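Local coordinates for protein class I SAM-dependent methyltransferase (Silicibacter pomeroyi DSS-3, PDB 3CVO) that probably transfers a methyl group from S-adenosylmethionine to a substrate that has not been identified, at residues A[15-18]-A[19-22]; A[22-25]-A[26-30]; A[126-130]-A[131-135]; A[171-175]-A[176-180]. All blocks are in the same frame, centred on the assembly; numbering follows the deposited sequence.

Contact 1 of 4, residues A[15-18]-A[19-22]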
# COMPACT_ATOMS: atom_id res chain seq x y z
N THR A 15 12.72 -1.34 -29.11
CA THR A 15 11.60 -0.79 -29.91
C THR A 15 11.34 0.71 -29.68
O THR A 15 10.20 1.18 -29.75
CB THR A 15 10.32 -1.57 -29.67
OG1 THR A 15 10.34 -2.14 -28.36
CG2 THR A 15 10.23 -2.71 -30.68
N MSE A 16 12.40 1.44 -29.39
CA MSE A 16 12.30 2.86 -29.15
C MSE A 16 12.73 3.56 -30.42
O MSE A 16 13.65 3.13 -31.08
CB MSE A 16 13.25 3.31 -28.03
CG MSE A 16 13.03 2.65 -26.71
SE MSE A 16 14.01 3.64 -25.34
CE MSE A 16 13.09 3.04 -23.74
N PRO A 17 12.05 4.65 -30.78
CA PRO A 17 12.56 5.39 -31.90
C PRO A 17 13.95 5.94 -31.59
O PRO A 17 14.43 5.84 -30.46
CB PRO A 17 11.55 6.54 -32.06
CG PRO A 17 10.33 6.07 -31.37
CD PRO A 17 10.81 5.23 -30.24
N PRO A 18 14.60 6.55 -32.58
CA PRO A 18 15.98 6.99 -32.47
C PRO A 18 16.34 7.91 -31.31
O PRO A 18 17.34 7.69 -30.61
CB PRO A 18 16.18 7.73 -33.79
CG PRO A 18 15.37 6.93 -34.75
CD PRO A 18 14.14 6.56 -33.99
N ALA A 19 15.59 9.00 -31.18
CA ALA A 19 15.87 10.03 -30.16
C ALA A 19 15.82 9.39 -28.78
O ALA A 19 16.68 9.58 -27.90
CB ALA A 19 14.82 11.14 -30.24
N GLU A 20 14.75 8.63 -28.61
CA GLU A 20 14.46 7.94 -27.36
C GLU A 20 15.57 6.93 -27.06
O GLU A 20 16.03 6.84 -25.94
CB GLU A 20 13.12 7.20 -27.43
CG GLU A 20 11.89 8.05 -27.26
CD GLU A 20 11.34 8.52 -28.57
OE1 GLU A 20 12.15 8.69 -29.49
OE2 GLU A 20 10.10 8.70 -28.67
N ALA A 21 15.97 6.18 -28.08
CA ALA A 21 16.96 5.10 -27.91
C ALA A 21 18.32 5.69 -27.57
O ALA A 21 19.09 5.12 -26.80
CB ALA A 21 17.05 4.22 -29.16
N GLU A 22 18.60 6.86 -28.13
CA GLU A 22 19.88 7.54 -27.87
C GLU A 22 19.91 8.07 -26.42
O GLU A 22 20.94 8.11 -25.76
CB GLU A 22 20.12 8.67 -28.86
CG GLU A 22 21.45 9.41 -28.64
CD GLU A 22 21.51 10.75 -29.37
OE1 GLU A 22 20.60 11.59 -29.15
OE2 GLU A 22 22.47 10.97 -30.16
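M16, a selenomethionine, meets the first turn of helix 18-30 with its CB and selenium, and its terminal methyl leaves toward the core, to L24 and L127. Its CB packs on A21 CB at 4.1 Å, and M16 SE passes E20 O at 3.8 Å. A long, flexible, apolar chain probably suits this place, since it also touches D153, after strand 148-152, and R176, in the turn of the last hairpin. P17, at the N-cap position, gives its carbonyl to the helix: P17 O accepts the bond from A21 N at 2.9 Å, nearly along the C=O axis (165°). Its ring meets the carboxylate of E20 obliquely, with P17 CB 3.4 Å from E20 OE1. E20 comes back to this ring because its CG stands beside the backbone N and the chain bends at chi2 (93°). The same bend brings OE2 to a hydrogen bond with the backbone N of R176. An alanine in place of E20 would probably leave that R176 amide without its carboxylate partner and uncover the flank of the P17 ring. P18 opens the helix, and P18 O receives E22 N at 2.9 Å. Proline fits here, since a first-turn N-H would find no preceding carbonyl to receive it. This is a helix N-terminus with proline in its first turn and an acid where the helix dipole would favour its charge.

Contact 2 of 4, residues A[22-25]-A[26-30]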
# COMPACT_ATOMS: atom_id res chain seq x y z
N GLU A 22 18.60 6.86 -28.13
CA GLU A 22 19.88 7.54 -27.87
C GLU A 22 19.91 8.07 -26.42
O GLU A 22 20.94 8.11 -25.76
CB GLU A 22 20.12 8.67 -28.86
CG GLU A 22 21.45 9.41 -28.64
CD GLU A 22 21.51 10.75 -29.37
OE1 GLU A 22 20.60 11.59 -29.15
OE2 GLU A 22 22.47 10.97 -30.16
N ALA A 23 18.76 8.51 -25.95
CA ALA A 23 18.66 9.02 -24.57
C ALA A 23 18.93 7.86 -23.60
O ALA A 23 19.60 7.99 -22.60
CB ALA A 23 17.30 9.64 -24.32
N LEU A 24 18.40 6.70 -23.96
CA LEU A 24 18.54 5.50 -23.12
C LEU A 24 20.01 5.08 -23.08
O LEU A 24 20.55 4.74 -22.04
CB LEU A 24 17.69 4.35 -23.68
CG LEU A 24 17.80 3.06 -22.85
CD1 LEU A 24 16.60 2.96 -21.99
CD2 LEU A 24 17.98 1.83 -23.69
N ARG A 25 20.64 5.10 -24.25
CA ARG A 25 22.03 4.65 -24.34
C ARG A 25 22.92 5.55 -23.52
O ARG A 25 23.80 5.10 -22.77
CB ARG A 25 22.50 4.61 -25.80
CG ARG A 25 21.76 3.57 -26.64
CD ARG A 25 22.33 3.48 -28.08
NE ARG A 25 21.54 2.57 -28.90
CZ ARG A 25 21.84 1.29 -29.09
NH1 ARG A 25 22.93 0.78 -28.53
NH2 ARG A 25 21.06 0.52 -29.85
N MSE A 26 22.66 6.85 -23.62
CA MSE A 26 23.46 7.82 -22.89
C MSE A 26 23.29 7.64 -21.38
O MSE A 26 24.27 7.68 -20.65
CB MSE A 26 23.13 9.25 -23.31
CG MSE A 26 23.63 9.58 -24.70
SE MSE A 26 23.00 11.34 -25.31
CE MSE A 26 23.77 11.26 -27.13
N ALA A 27 22.06 7.39 -20.93
CA ALA A 27 21.76 7.24 -19.51
C ALA A 27 22.51 6.04 -18.98
O ALA A 27 23.09 6.06 -17.90
CB ALA A 27 20.23 7.06 -19.27
N TYR A 28 22.46 4.97 -19.77
CA TYR A 28 23.07 3.69 -19.40
C TYR A 28 24.60 3.78 -19.40
O TYR A 28 25.28 3.13 -18.60
CB TYR A 28 22.61 2.57 -20.36
CG TYR A 28 21.24 1.99 -20.03
CD1 TYR A 28 20.34 2.67 -19.21
CD2 TYR A 28 20.86 0.75 -20.51
CE1 TYR A 28 19.11 2.11 -18.89
CE2 TYR A 28 19.63 0.19 -20.20
CZ TYR A 28 18.74 0.87 -19.39
OH TYR A 28 17.47 0.31 -19.06
N GLU A 29 25.11 4.61 -20.29
CA GLU A 29 26.56 4.81 -20.41
C GLU A 29 27.05 5.49 -19.16
O GLU A 29 28.08 5.14 -18.61
CB GLU A 29 26.94 5.60 -21.67
CG GLU A 29 26.83 4.71 -22.88
CD GLU A 29 27.17 5.37 -24.22
OE1 GLU A 29 27.21 6.62 -24.31
OE2 GLU A 29 27.37 4.60 -25.19
N GLU A 30 26.23 6.42 -18.68
CA GLU A 30 26.57 7.26 -17.53
C GLU A 30 26.39 6.53 -16.19
O GLU A 30 27.04 6.84 -15.23
CB GLU A 30 25.76 8.58 -17.51
CG GLU A 30 26.25 9.66 -18.47
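M26 lies against E22, one turn earlier on helix 18-30. With CG beside its own backbone N (chi1 -72°) and the chain extended beyond, M26 carries its terminal methyl to the carboxylate end of E22 at the outer surface. Beneath them M26 N donates to E22 O at 3.0 Å, a fairly straight helical bond. A27 follows with A27 N to A23 O at 3.0 Å; its methyl is small enough to let the helix sit close to the sheet. Y28 meets L24 on the buried side. L24 CG stands over the centre of the ring, 4.2 Å from its centroid and 8° off the ring normal, a CH-pi contact, and L24 CD1 reaches Y28 CZ at 4.0 Å. A branched leucine suits the ring face, while tyrosine also carries a polar end, whose OH is hydrogen-bonded to E36. Replacing Y28 with an alanine would probably leave E36 without that hydroxyl and open a gap beside L24. At E29 the backbone N bonds to R25 O at 2.8 Å, and E29 CG rests 3.1 Å from the same R25 O. The inner side of the helix packs on the central, parallel strands of the mixed sheet: L24 and Y28 touch L127, and A27 and Y28 touch V125, all of strand 125-128, while L24 and A27 meet L151 of strand 148-152. Helix 41-47 borders it through S42, V45 and A46.

Contact 3 of 4, residues A[126-130]-A[131-135]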
# COMPACT_ATOMS: atom_id res chain seq x y z
N VAL A 126 16.91 4.22 -13.45
CA VAL A 126 15.77 3.29 -13.47
C VAL A 126 14.99 3.47 -14.75
O VAL A 126 14.60 4.59 -15.15
CB VAL A 126 14.80 3.50 -12.26
CG1 VAL A 126 13.55 2.55 -12.33
CG2 VAL A 126 15.58 3.33 -10.94
N LEU A 127 14.73 2.35 -15.39
CA LEU A 127 13.85 2.33 -16.55
C LEU A 127 12.51 1.69 -16.24
O LEU A 127 12.44 0.58 -15.76
CB LEU A 127 14.50 1.54 -17.69
CG LEU A 127 13.60 1.32 -18.92
CD1 LEU A 127 13.26 2.67 -19.62
CD2 LEU A 127 14.21 0.32 -19.93
N VAL A 128 11.46 2.46 -16.49
CA VAL A 128 10.09 2.02 -16.31
C VAL A 128 9.52 1.63 -17.70
O VAL A 128 9.18 2.49 -18.53
CB VAL A 128 9.22 3.05 -15.54
CG1 VAL A 128 7.73 2.65 -15.55
CG2 VAL A 128 9.74 3.21 -14.09
N ASP A 129 9.51 0.34 -17.99
CA ASP A 129 9.10 -0.09 -19.31
C ASP A 129 8.41 -1.46 -19.26
O ASP A 129 8.51 -2.23 -20.17
CB ASP A 129 10.34 -0.10 -20.25
CG ASP A 129 10.01 -0.33 -21.71
OD1 ASP A 129 8.93 0.09 -22.13
OD2 ASP A 129 10.87 -0.88 -22.43
N GLY A 130 7.71 -1.73 -18.16
CA GLY A 130 7.01 -3.01 -18.01
C GLY A 130 5.59 -2.80 -17.56
O GLY A 130 4.86 -2.02 -18.12
N ARG A 131 5.22 -3.50 -16.49
CA ARG A 131 3.87 -3.42 -15.95
C ARG A 131 3.86 -2.49 -14.73
O ARG A 131 4.90 -2.07 -14.26
CB ARG A 131 3.38 -4.79 -15.53
CG ARG A 131 3.28 -5.82 -16.68
CD ARG A 131 2.12 -5.51 -17.60
NE ARG A 131 2.56 -4.69 -18.71
CZ ARG A 131 1.92 -3.63 -19.16
NH1 ARG A 131 0.80 -3.23 -18.57
NH2 ARG A 131 2.40 -2.95 -20.18
N PHE A 132 2.69 -2.20 -14.23
CA PHE A 132 2.52 -1.32 -13.08
C PHE A 132 3.37 -0.08 -13.20
O PHE A 132 4.01 0.31 -12.21
CB PHE A 132 2.89 -1.98 -11.77
CG PHE A 132 2.22 -3.29 -11.54
CD1 PHE A 132 0.98 -3.35 -10.94
CD2 PHE A 132 2.82 -4.46 -11.94
CE1 PHE A 132 0.32 -4.59 -10.74
CE2 PHE A 132 2.18 -5.71 -11.74
CZ PHE A 132 0.92 -5.75 -11.13
N ARG A 133 3.35 0.57 -14.36
CA ARG A 133 4.35 1.64 -14.63
C ARG A 133 4.31 2.78 -13.60
O ARG A 133 5.34 3.22 -13.08
CB ARG A 133 4.22 2.20 -16.04
CG ARG A 133 4.62 1.18 -17.07
CD ARG A 133 4.89 1.74 -18.43
NE ARG A 133 5.22 0.63 -19.30
CZ ARG A 133 5.65 0.71 -20.55
NH1 ARG A 133 5.86 1.88 -21.16
NH2 ARG A 133 5.88 -0.42 -21.19
N VAL A 134 3.12 3.29 -13.34
CA VAL A 134 2.99 4.33 -12.29
C VAL A 134 3.50 3.84 -10.93
O VAL A 134 4.25 4.54 -10.24
CB VAL A 134 1.57 4.95 -12.21
CG1 VAL A 134 1.48 5.92 -10.98
CG2 VAL A 134 1.26 5.66 -13.52
N GLY A 135 3.17 2.61 -10.59
CA GLY A 135 3.57 2.01 -9.33
C GLY A 135 5.09 1.90 -9.19
O GLY A 135 5.64 2.14 -8.14
O HOH W 1 7.12 -0.90 -15.37
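Between V128, which ends strand 125-128, and R133, which opens helix 133-143, the chain bends back sharply enough to leave their CA atoms only 6.0 Å apart. This loop is the strand-to-helix corner of a beta-alpha-beta unit that continues to strand 148-152, in the Rossmann fold of class I methyltransferases. At G130 in the bend a CB would collide with R131 N, which probably accounts for glycine here. A water tightens the loop, accepting from G130 N at 3.0 Å and donating to R131 O at 2.7 Å. V128 CG1 packs on R133 CB at 3.6 Å, the two side chains running antiparallel where they touch. R133 then runs back, extended from CG to NE, and R133 NE donates to G130 O at 2.9 Å, almost straight (177°) and in the guanidinium plane. One face of that guanidinium lies over D129 CA. The D129 carboxylate, turned 71° from the guanidinium, makes a salt bridge, OD1 to R133 NH2 at 3.2 Å. R133 NH1 pairs with a second acid, D154, and D153 also comes close to D129. Arginine thus serves acids gathered from the ends of two neighbouring strands, 125-128 and 148-152, and its charge probably offsets their mutual repulsion.

Contact 4 of 4, residues A[171-175]-A[176-180]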
# COMPACT_ATOMS: atom_id res chain seq x y z
N PRO A 171 8.99 16.16 -16.15
CA PRO A 171 9.98 15.44 -16.95
C PRO A 171 10.55 16.24 -18.08
O PRO A 171 9.94 17.20 -18.53
CB PRO A 171 9.15 14.31 -17.55
CG PRO A 171 7.87 14.99 -17.84
CD PRO A 171 7.62 15.87 -16.63
N LEU A 172 11.75 15.82 -18.51
CA LEU A 172 12.28 16.23 -19.79
C LEU A 172 11.76 15.24 -20.80
O LEU A 172 11.97 14.04 -20.68
CB LEU A 172 13.82 16.26 -19.79
CG LEU A 172 14.47 16.43 -21.15
CD1 LEU A 172 14.15 17.83 -21.67
CD2 LEU A 172 15.97 16.23 -21.02
N MSE A 173 11.03 15.75 -21.78
CA MSE A 173 10.45 14.88 -22.81
C MSE A 173 11.42 14.68 -23.95
O MSE A 173 11.88 15.64 -24.54
CB MSE A 173 9.11 15.41 -23.34
CG MSE A 173 7.99 15.48 -22.35
SE MSE A 173 7.70 13.82 -21.42
CE MSE A 173 7.19 12.72 -22.94
N ILE A 174 11.73 13.42 -24.23
CA ILE A 174 12.48 13.01 -25.42
C ILE A 174 11.56 12.11 -26.22
O ILE A 174 11.45 10.91 -25.99
CB ILE A 174 13.82 12.26 -25.09
CG1 ILE A 174 14.64 13.01 -24.02
CG2 ILE A 174 14.67 12.07 -26.34
CD1 ILE A 174 14.56 12.36 -22.67
N GLY A 175 10.89 12.72 -27.18
CA GLY A 175 9.76 12.09 -27.82
C GLY A 175 8.77 11.61 -26.80
O GLY A 175 8.24 12.39 -25.99
N ARG A 176 8.51 10.32 -26.84
CA ARG A 176 7.49 9.70 -26.00
C ARG A 176 8.09 9.27 -24.67
O ARG A 176 7.41 8.78 -23.79
CB ARG A 176 6.96 8.45 -26.68
CG ARG A 176 8.04 7.37 -26.75
CD ARG A 176 7.58 6.13 -27.48
NE ARG A 176 8.37 4.99 -27.03
CZ ARG A 176 8.43 3.85 -27.68
NH1 ARG A 176 7.76 3.70 -28.82
NH2 ARG A 176 9.17 2.86 -27.22
N LEU A 177 9.40 9.43 -24.58
CA LEU A 177 10.15 9.00 -23.39
C LEU A 177 10.31 10.18 -22.42
O LEU A 177 10.72 11.27 -22.80
CB LEU A 177 11.54 8.49 -23.79
CG LEU A 177 12.43 8.00 -22.65
CD1 LEU A 177 11.87 6.68 -22.15
CD2 LEU A 177 13.89 7.83 -23.13
N ALA A 178 9.96 9.94 -21.17
CA ALA A 178 10.11 10.92 -20.09
C ALA A 178 11.34 10.60 -19.26
O ALA A 178 11.53 9.49 -18.77
CB ALA A 178 8.86 10.95 -19.19
N ALA A 179 12.20 11.60 -19.14
CA ALA A 179 13.36 11.56 -18.28
C ALA A 179 13.14 12.45 -17.06
O ALA A 179 12.89 13.66 -17.17
CB ALA A 179 14.61 12.00 -19.04
N PHE A 180 13.17 11.82 -15.89
CA PHE A 180 12.99 12.46 -14.60
C PHE A 180 14.26 12.46 -13.76
O PHE A 180 15.02 11.49 -13.75
CB PHE A 180 11.94 11.74 -13.78
CG PHE A 180 10.56 11.73 -14.36
CD1 PHE A 180 10.13 10.68 -15.20
CD2 PHE A 180 9.66 12.74 -14.03
CE1 PHE A 180 8.83 10.67 -15.69
CE2 PHE A 180 8.38 12.73 -14.50
CZ PHE A 180 7.96 11.70 -15.33
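Strands 172-174 and 177-182 form an antiparallel beta hairpin at the edge of the sheet, closed by a type II' turn from I174 to L177; the N-to-C directions of segments 172-174 and 177-180 differ by 149°. G175 is the first of the two corner residues; its phi of 53° favours glycine, and a CB would strike R176 N. The turn is sealed by two bonds, I174 N to L177 O at 2.8 Å and L177 N to I174 O at 2.9 Å. L172 and A179 form the next hydrogen-bonded pair, bonded in both directions between their backbones, and M173 faces A178 in the non-hydrogen-bonded pair between. On one side of the sheet L172, I174, L177 and A179 gather: I174 CD1 reaches A179 CB at 3.6 Å, a diagonal contact that the small alanine allows, and I174 and L177 also rest on helix 18-30. On the other side the chain of M173 bends at chi2 and chi3 to fold its selenium back over A178, SE to CB at 3.8 Å. The side chain of R176, the second corner residue, reaches away from the hairpin, its NE in a salt bridge with D153. A flat aromatic face is a good bed for a proline's CH groups: P171 CB lies over one face of the F180 ring in a CH-pi contact, 3.8 Å from the centroid and shifted toward the rim.

Contacts 1 and 2 share helix 18-30: contact 1 builds its proline-rich start at the surface, contact 2 its later turns, where the inner side is buried against the sheet. The centre of contact 3 lies about 5 Å from the centre of the chain, and this contact depends on charge, whereas contact 4, an edge hairpin, depends on backbone bonds and apolar pairs. M16, L24 and Y28 all pack on L127, so the helix contacts meet contact 3 at L127 of its strand. Contacts 1 and 4 are joined by polar bonds, E20 and T15 to R176, and contacts 2 and 4 by A23 against I174 and L177. Contacts 3 and 4 do not touch, though both reach the same sheet.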